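Ferredoxin--NADP reductase, apicoplast (PDB 3JQQ) transfers electrons between ferredoxin and NADP(H) by means of a bound FAD, and may serve the terminal step of isoprenoid precursor synthesis in the malaria parasite's apicoplast. Local coordinates at residues B[21-26]-B[34-39]; B[158-163]-B[280-285]. The protein carries 1 engineered substitution. All coordinates share one frame; numbering follows the deposited sequence.

Interaction 1. Residues B[21-26]-B[34-39]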
ATOM      1  N   VAL B  21      23.885  12.773   6.471  1.00 20.48           N
ATOM      2  CA  VAL B  21      24.902  13.546   5.759  1.00 20.33           C
ATOM      3  C   VAL B  21      24.282  14.460   4.703  1.00 20.16           C
ATOM      4  O   VAL B  21      24.671  15.619   4.568  1.00 20.31           O
ATOM      5  CB  VAL B  21      25.939  12.634   5.085  1.00 20.34           C
ATOM      6  CG1 VAL B  21      26.873  13.453   4.210  1.00 20.50           C
ATOM      7  CG2 VAL B  21      26.723  11.860   6.136  1.00 20.58           C
ATOM      8  N   ASP B  22      23.325  13.932   3.948  1.00 19.82           N
ATOM      9  CA  ASP B  22      22.607  14.744   2.974  1.00 19.47           C
ATOM     10  C   ASP B  22      21.148  14.313   2.892  1.00 19.13           C
ATOM     11  O   ASP B  22      20.785  13.202   3.288  1.00 19.03           O
ATOM     12  CB  ASP B  22      23.274  14.672   1.595  1.00 19.57           C
ATOM     13  CG  ASP B  22      23.166  15.983   0.821  1.00 19.82           C
ATOM     14  OD1 ASP B  22      22.417  16.885   1.254  1.00 20.17           O
ATOM     15  OD2 ASP B  22      23.837  16.110  -0.224  1.00 20.00           O
ATOM     16  N   LYS B  23      20.318  15.219   2.393  1.00 18.72           N
ATOM     17  CA  LYS B  23      18.888  14.996   2.260  1.00 18.41           C
ATOM     18  C   LYS B  23      18.474  15.695   0.974  1.00 18.34           C
ATOM     19  O   LYS B  23      18.545  16.919   0.871  1.00 18.30           O
ATOM     20  CB  LYS B  23      18.150  15.579   3.468  1.00 18.41           C
ATOM     21  CG  LYS B  23      16.642  15.369   3.470  1.00 18.18           C
ATOM     22  CD  LYS B  23      15.998  16.102   4.637  1.00 18.12           C
ATOM     23  CE  LYS B  23      14.485  16.078   4.538  1.00 18.22           C
ATOM     24  NZ  LYS B  23      13.838  16.842   5.640  1.00 17.74           N
ATOM     25  N   ILE B  24      18.067  14.911  -0.015  1.00 18.30           N
ATOM     26  CA  ILE B  24      17.917  15.408  -1.372  1.00 18.43           C
ATOM     27  C   ILE B  24      16.549  15.091  -1.962  1.00 18.74           C
ATOM     28  O   ILE B  24      16.076  13.955  -1.884  1.00 18.67           O
ATOM     29  CB  ILE B  24      18.990  14.788  -2.289  1.00 18.41           C
ATOM     30  CG1 ILE B  24      20.380  15.321  -1.930  1.00 18.45           C
ATOM     31  CG2 ILE B  24      18.659  15.047  -3.749  1.00 17.88           C
ATOM     32  CD1 ILE B  24      21.513  14.548  -2.578  1.00 18.41           C
ATOM     33  N   ASN B  25      15.918  16.097  -2.558  1.00 19.05           N
ATOM     34  CA  ASN B  25      14.668  15.886  -3.273  1.00 19.45           C
ATOM     35  C   ASN B  25      14.952  15.091  -4.544  1.00 19.67           C
ATOM     36  O   ASN B  25      15.665  15.561  -5.430  1.00 19.56           O
ATOM     37  CB  ASN B  25      14.011  17.229  -3.599  1.00 19.36           C
ATOM     38  CG  ASN B  25      12.613  17.078  -4.166  1.00 19.73           C
ATOM     39  OD1 ASN B  25      12.110  15.966  -4.338  1.00 19.98           O
ATOM     40  ND2 ASN B  25      11.976  18.205  -4.462  1.00 19.51           N
ATOM     41  N   LEU B  26      14.402  13.880  -4.614  1.00 20.11           N
ATOM     42  CA  LEU B  26      14.701  12.937  -5.699  1.00 20.41           C
ATOM     43  C   LEU B  26      13.861  13.132  -6.954  1.00 20.60           C
ATOM     44  O   LEU B  26      14.230  12.659  -8.031  1.00 20.58           O
ATOM     45  CB  LEU B  26      14.541  11.493  -5.217  1.00 20.38           C
ATOM     46  CG  LEU B  26      15.801  10.751  -4.777  1.00 20.96           C
ATOM     47  CD1 LEU B  26      15.470   9.303  -4.435  1.00 20.81           C
ATOM     48  CD2 LEU B  26      16.866  10.818  -5.865  1.00 21.49           C
ATOM     49  N   GLU B  34       6.525  13.494  -3.271  1.00 22.26           N
ATOM     50  CA  GLU B  34       7.627  14.031  -2.498  1.00 21.95           C
ATOM     51  C   GLU B  34       8.464  12.851  -2.031  1.00 21.60           C
ATOM     52  O   GLU B  34       7.970  11.975  -1.322  1.00 21.53           O
ATOM     53  CB  GLU B  34       7.110  14.823  -1.295  1.00 22.12           C
ATOM     54  CG  GLU B  34       8.197  15.577  -0.539  1.00 22.63           C
ATOM     55  CD  GLU B  34       7.652  16.391   0.620  1.00 23.44           C
ATOM     56  OE1 GLU B  34       6.437  16.303   0.896  1.00 23.82           O
ATOM     57  OE2 GLU B  34       8.444  17.117   1.258  1.00 24.24           O
ATOM     58  N   VAL B  35       9.722  12.805  -2.447  1.00 21.18           N
ATOM     59  CA  VAL B  35      10.601  11.735  -1.994  1.00 20.84           C
ATOM     60  C   VAL B  35      12.037  12.204  -1.772  1.00 20.58           C
ATOM     61  O   VAL B  35      12.626  12.896  -2.606  1.00 20.61           O
ATOM     62  CB  VAL B  35      10.504  10.464  -2.892  1.00 20.98           C
ATOM     63  CG1 VAL B  35       9.882  10.790  -4.251  1.00 21.08           C
ATOM     64  CG2 VAL B  35      11.855   9.791  -3.034  1.00 20.83           C
ATOM     65  N   TYR B  36      12.579  11.838  -0.616  1.00 20.18           N
ATOM     66  CA  TYR B  36      13.892  12.302  -0.209  1.00 19.75           C
ATOM     67  C   TYR B  36      14.925  11.185  -0.240  1.00 19.75           C
ATOM     68  O   TYR B  36      14.684  10.076   0.242  1.00 19.88           O
ATOM     69  CB  TYR B  36      13.829  12.968   1.174  1.00 19.63           C
ATOM     70  CG  TYR B  36      13.081  14.282   1.149  1.00 19.09           C
ATOM     71  CD1 TYR B  36      11.744  14.354   1.522  1.00 19.16           C
ATOM     72  CD2 TYR B  36      13.702  15.447   0.715  1.00 19.08           C
ATOM     73  CE1 TYR B  36      11.051  15.554   1.480  1.00 18.59           C
ATOM     74  CE2 TYR B  36      13.018  16.653   0.669  1.00 18.81           C
ATOM     75  CZ  TYR B  36      11.691  16.696   1.051  1.00 18.79           C
ATOM     76  OH  TYR B  36      11.003  17.886   1.010  1.00 18.99           O
ATOM     77  N   HIS B  37      16.067  11.490  -0.844  1.00 19.60           N
ATOM     78  CA  HIS B  37      17.226  10.615  -0.830  1.00 19.42           C
ATOM     79  C   HIS B  37      18.081  10.987   0.373  1.00 19.44           C
ATOM     80  O   HIS B  37      18.553  12.119   0.476  1.00 19.16           O
ATOM     81  CB  HIS B  37      18.019  10.798  -2.126  1.00 19.36           C
ATOM     82  CG  HIS B  37      19.417  10.262  -2.075  1.00 19.51           C
ATOM     83  ND1 HIS B  37      19.715   8.936  -2.302  1.00 19.81           N
ATOM     84  CD2 HIS B  37      20.602  10.881  -1.852  1.00 19.64           C
ATOM     85  CE1 HIS B  37      21.022   8.758  -2.213  1.00 19.95           C
ATOM     86  NE2 HIS B  37      21.583   9.922  -1.940  1.00 20.07           N
ATOM     87  N   LEU B  38      18.260  10.044   1.293  1.00 19.60           N
ATOM     88  CA  LEU B  38      19.058  10.294   2.488  1.00 19.99           C
ATOM     89  C   LEU B  38      20.438   9.665   2.362  1.00 20.50           C
ATOM     90  O   LEU B  38      20.555   8.467   2.116  1.00 20.57           O
ATOM     91  CB  LEU B  38      18.367   9.729   3.735  1.00 19.70           C
ATOM     92  CG  LEU B  38      16.975  10.230   4.131  1.00 19.65           C
ATOM     93  CD1 LEU B  38      16.477   9.495   5.366  1.00 19.02           C
ATOM     94  CD2 LEU B  38      16.990  11.735   4.378  1.00 19.12           C
ATOM     95  N   GLU B  39      21.485  10.467   2.528  1.00 21.32           N
ATOM     96  CA  GLU B  39      22.818   9.907   2.694  1.00 22.24           C
ATOM     97  C   GLU B  39      23.073   9.754   4.188  1.00 22.52           C
ATOM     98  O   GLU B  39      22.919  10.706   4.953  1.00 22.60           O
ATOM     99  CB  GLU B  39      23.898  10.773   2.028  1.00 22.43           C
ATOM    100  CG  GLU B  39      25.193  10.001   1.754  1.00 23.57           C
ATOM    101  CD  GLU B  39      26.240  10.809   1.004  1.00 25.12           C
ATOM    102  OE1 GLU B  39      25.864  11.662   0.171  1.00 26.09           O
ATOM    103  OE2 GLU B  39      27.446  10.577   1.245  1.00 25.59           O
TER
HETATM  104  O   HOH W   1      25.491  14.175  -0.634  1.00 33.45           O

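Interaction 2. Residues B[158-163]-B[280-285]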
ATOM      1  N   GLY B 158      15.824  -8.989   4.887  1.00 25.47           N
ATOM      2  CA  GLY B 158      15.432  -9.425   3.552  1.00 25.92           C
ATOM      3  C   GLY B 158      16.411 -10.373   2.889  1.00 26.43           C
ATOM      4  O   GLY B 158      17.482 -10.656   3.423  1.00 26.45           O
ATOM      5  N   TYR B 159      16.032 -10.863   1.714  1.00 26.90           N
ATOM      6  CA  TYR B 159      16.871 -11.774   0.952  1.00 27.43           C
ATOM      7  C   TYR B 159      16.728 -11.462  -0.534  1.00 27.62           C
ATOM      8  O   TYR B 159      16.938 -12.321  -1.389  1.00 27.70           O
ATOM      9  CB  TYR B 159      16.489 -13.230   1.245  1.00 27.53           C
ATOM     10  CG  TYR B 159      16.451 -13.567   2.721  1.00 28.21           C
ATOM     11  CD1 TYR B 159      15.271 -13.465   3.446  1.00 28.65           C
ATOM     12  CD2 TYR B 159      17.597 -13.983   3.392  1.00 28.99           C
ATOM     13  CE1 TYR B 159      15.228 -13.769   4.793  1.00 28.98           C
ATOM     14  CE2 TYR B 159      17.565 -14.289   4.743  1.00 29.16           C
ATOM     15  CZ  TYR B 159      16.377 -14.181   5.438  1.00 29.54           C
ATOM     16  OH  TYR B 159      16.330 -14.481   6.780  1.00 29.91           O
ATOM     17  N   PHE B 160      16.364 -10.218  -0.824  1.00 27.98           N
ATOM     18  CA  PHE B 160      16.190  -9.744  -2.190  1.00 28.34           C
ATOM     19  C   PHE B 160      17.563  -9.420  -2.770  1.00 29.04           C
ATOM     20  O   PHE B 160      17.859  -8.270  -3.091  1.00 28.96           O
ATOM     21  CB  PHE B 160      15.297  -8.501  -2.177  1.00 28.13           C
ATOM     22  CG  PHE B 160      14.672  -8.176  -3.504  1.00 27.36           C
ATOM     23  CD1 PHE B 160      13.849  -9.088  -4.146  1.00 26.66           C
ATOM     24  CD2 PHE B 160      14.879  -6.947  -4.093  1.00 26.51           C
ATOM     25  CE1 PHE B 160      13.267  -8.781  -5.362  1.00 26.31           C
ATOM     26  CE2 PHE B 160      14.299  -6.633  -5.306  1.00 26.19           C
ATOM     27  CZ  PHE B 160      13.493  -7.546  -5.943  1.00 26.15           C
ATOM     28  N   ASN B 161      18.397 -10.448  -2.902  1.00 29.92           N
ATOM     29  CA  ASN B 161      19.813 -10.261  -3.209  1.00 31.01           C
ATOM     30  C   ASN B 161      20.271 -10.828  -4.548  1.00 31.89           C
ATOM     31  O   ASN B 161      19.620 -11.697  -5.129  1.00 31.82           O
ATOM     32  CB  ASN B 161      20.667 -10.862  -2.093  1.00 30.92           C
ATOM     33  CG  ASN B 161      20.429 -10.193  -0.758  1.00 31.11           C
ATOM     34  OD1 ASN B 161      20.561  -8.974  -0.629  1.00 31.41           O
ATOM     35  ND2 ASN B 161      20.085 -10.986   0.250  1.00 30.99           N
ATOM     36  N   LEU B 162      21.415 -10.330  -5.024  1.00 33.25           N
ATOM     37  CA  LEU B 162      22.038 -10.843  -6.239  1.00 34.74           C
ATOM     38  C   LEU B 162      22.600 -12.243  -6.019  1.00 36.11           C
ATOM     39  O   LEU B 162      22.943 -12.612  -4.895  1.00 36.12           O
ATOM     40  CB  LEU B 162      23.169  -9.927  -6.692  1.00 34.50           C
ATOM     41  CG  LEU B 162      22.819  -8.525  -7.190  1.00 34.30           C
ATOM     42  CD1 LEU B 162      24.080  -7.792  -7.616  1.00 34.07           C
ATOM     43  CD2 LEU B 162      21.824  -8.594  -8.340  1.00 33.89           C
ATOM     44  N   PRO B 163      22.686 -13.030  -7.102  1.00 37.65           N
ATOM     45  CA  PRO B 163      23.432 -14.286  -7.096  1.00 39.02           C
ATOM     46  C   PRO B 163      24.887 -14.016  -6.718  1.00 40.52           C
ATOM     47  O   PRO B 163      25.467 -13.032  -7.177  1.00 40.63           O
ATOM     48  CB  PRO B 163      23.345 -14.749  -8.552  1.00 38.93           C
ATOM     49  CG  PRO B 163      22.095 -14.123  -9.071  1.00 38.34           C
ATOM     50  CD  PRO B 163      21.985 -12.800  -8.376  1.00 37.68           C
ATOM     51  N   GLU B 280      17.982 -13.694 -14.467  1.00 42.05           N
ATOM     52  CA  GLU B 280      17.408 -13.629 -13.131  1.00 40.61           C
ATOM     53  C   GLU B 280      16.321 -12.562 -13.152  1.00 39.43           C
ATOM     54  O   GLU B 280      16.566 -11.426 -13.558  1.00 39.31           O
ATOM     55  CB  GLU B 280      18.473 -13.278 -12.092  1.00 40.68           C
ATOM     56  CG  GLU B 280      19.432 -14.418 -11.765  1.00 41.01           C
ATOM     57  CD  GLU B 280      18.771 -15.522 -10.959  1.00 41.41           C
ATOM     58  OE1 GLU B 280      17.911 -15.207 -10.100  1.00 41.78           O
ATOM     59  OE2 GLU B 280      19.109 -16.702 -11.182  1.00 41.63           O
ATOM     60  N   LEU B 281      15.120 -12.933 -12.725  1.00 37.94           N
ATOM     61  CA  LEU B 281      13.978 -12.032 -12.774  1.00 36.47           C
ATOM     62  C   LEU B 281      13.669 -11.462 -11.396  1.00 35.30           C
ATOM     63  O   LEU B 281      13.515 -12.204 -10.427  1.00 35.29           O
ATOM     64  CB  LEU B 281      12.754 -12.762 -13.334  1.00 36.58           C
ATOM     65  CG  LEU B 281      11.439 -11.988 -13.426  1.00 36.65           C
ATOM     66  CD1 LEU B 281      11.600 -10.752 -14.296  1.00 36.86           C
ATOM     67  CD2 LEU B 281      10.335 -12.885 -13.967  1.00 36.92           C
ATOM     68  N   TYR B 282      13.585 -10.139 -11.313  1.00 33.75           N
ATOM     69  CA  TYR B 282      13.296  -9.467 -10.051  1.00 32.16           C
ATOM     70  C   TYR B 282      12.047  -8.609 -10.165  1.00 31.21           C
ATOM     71  O   TYR B 282      11.832  -7.940 -11.173  1.00 31.24           O
ATOM     72  CB  TYR B 282      14.476  -8.592  -9.628  1.00 32.05           C
ATOM     73  CG  TYR B 282      15.671  -9.368  -9.136  1.00 31.38           C
ATOM     74  CD1 TYR B 282      16.499 -10.040 -10.023  1.00 30.60           C
ATOM     75  CD2 TYR B 282      15.976  -9.424  -7.782  1.00 30.67           C
ATOM     76  CE1 TYR B 282      17.593 -10.750  -9.577  1.00 30.46           C
ATOM     77  CE2 TYR B 282      17.068 -10.133  -7.326  1.00 30.28           C
ATOM     78  CZ  TYR B 282      17.873 -10.794  -8.228  1.00 30.15           C
ATOM     79  OH  TYR B 282      18.964 -11.499  -7.783  1.00 30.03           O
ATOM     80  N   ILE B 283      11.231  -8.625  -9.120  1.00 30.02           N
ATOM     81  CA  ILE B 283      10.035  -7.798  -9.072  1.00 28.92           C
ATOM     82  C   ILE B 283       9.947  -7.087  -7.727  1.00 28.36           C
ATOM     83  O   ILE B 283       9.831  -7.731  -6.684  1.00 28.11           O
ATOM     84  CB  ILE B 283       8.766  -8.635  -9.302  1.00 28.85           C
ATOM     85  CG1 ILE B 283       8.774  -9.229 -10.714  1.00 28.68           C
ATOM     86  CG2 ILE B 283       7.523  -7.785  -9.075  1.00 28.70           C
ATOM     87  CD1 ILE B 283       7.759 -10.340 -10.921  1.00 28.28           C
ATOM     88  N   CYS B 284      10.016  -5.766  -7.756  1.00 27.74           N
ATOM     89  CA  CYS B 284       9.956  -4.970  -6.535  1.00 27.35           C
ATOM     90  C   CYS B 284       8.980  -3.809  -6.667  1.00 27.25           C
ATOM     91  O   CYS B 284       9.128  -2.953  -7.542  1.00 26.98           O
ATOM     92  CB  CYS B 284      11.342  -4.441  -6.161  1.00 27.19           C
ATOM     93  SG  CYS B 284      11.391  -3.613  -4.556  1.00 27.38           S
ATOM     94  N   GLY B 285       7.970  -3.782  -5.806  1.00 27.20           N
ATOM     95  CA  GLY B 285       6.933  -2.777  -5.922  1.00 27.41           C
ATOM     96  C   GLY B 285       5.579  -3.321  -5.520  1.00 27.52           C
ATOM     97  O   GLY B 285       5.472  -4.157  -4.623  1.00 27.52           O
TER

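Interaction 1. Residues B[21-26]-B[34-39]
V35 meets L26 twice: its O accepts a nearly straight bond from L26 N (2.9 Å), while its CG2 packs on L26 CB and CD1. A branched apolar residue suits this buried spot.

Y36 points to the face it shares with K23, N25 and L38. The extended K23 chain passes over one face of its ring, with K23 CE 4.1 Å from the Y36 ring centroid in a CH-pi contact. K23 NZ stands 5.0 Å from that centroid and only 5° off the ring normal, a cation-pi arrangement, although its stronger partners are carbonyl oxygens of I142, K143 and L145. The Y36 hydroxyl bonds in the ring plane to the anti lone pair of E34 OE2, which also forms a salt bridge with K143.

H37 and I24 form a hydrogen-bonded pair of the hairpin 16-25/35-41, part of the antiparallel sheet of the FAD-binding domain; H37 N reaches I24 O at 2.7 Å. H37 CB presses on L26 CG (3.5 Å) and H37 ND1 hydrogen-bonds to Y225 OH, histidine combining a polar ring with a CB that packs.

Back on the Y36 face, L38 CD2 lies 3.8 Å from K23 CG, which stands anti to its own backbone N (chi1 -178°). The two side chains run side by side, leucine against the lysine's methylenes.

E39 faces both V21 and D22 in a classic beta bulge: E39 O takes V21 N at 2.7 Å and, weakly, D22 N. A water donates to D22 OD2 and E39 OE1, which would ease repulsion between the two carboxylates, while N113 holds E39 OE2.

Interaction 2. Residues B[158-163]-B[280-285]
Y282 reaches from strand 280-285 of the parallel NADP-binding sheet to F160, N161 and P163, in the loop that follows strand 150-157 of the FAD-binding domain, and thus spans the interface between the two domains. Its CB already lies 4.0 Å from F160 CZ. CG stands anti to the carbonyl carbon (chi1 -73°), and beyond it CD2 comes within 3.6 Å of F160 CZ, over the face of the phenylalanine ring and offset toward its rim. The planes are turned 79° apart, a T-shaped pair in which tyrosine supplies the edge. Farther out, CE2 and CZ of Y282 pass beside N161 O, and the hydroxyl OH donates to that oxygen at 2.7 Å from 40° above the carbonyl plane. Tyrosine fits here because its ring offers a C-H edge to F160 and its tip carries a hydroxyl that can donate.

F160, the centre of an inverse gamma turn, also touches C284 CB through its CE2 (3.8 Å), the short cysteine letting CB come close to the ring. P163 CG packs on E280 CG, whose carboxylate bonds to H312 through OE1, while P163 CD lies 3.3 Å from Y282 OH.

Interaction 1 closes before interaction 2 opens along the chain, and the two lie on opposite sides of the chain's centre, their own centres 24 Å apart and their nearest atoms about 13 Å apart. They are linked through the FAD-binding sheet: strand 16-25 of interaction 1 pairs with strand 150-157, which leads into the loop 158-163. Interaction 1 stays inside the FAD-binding domain, whereas interaction 2 joins that domain to the NADP-binding one. Each approaches the flavin: the side chains of V35 and C284 each lie about 6 Å from a bound FAD. This is consistent with both contacts lying near the region where the reductase brings cofactor and nucleotide together.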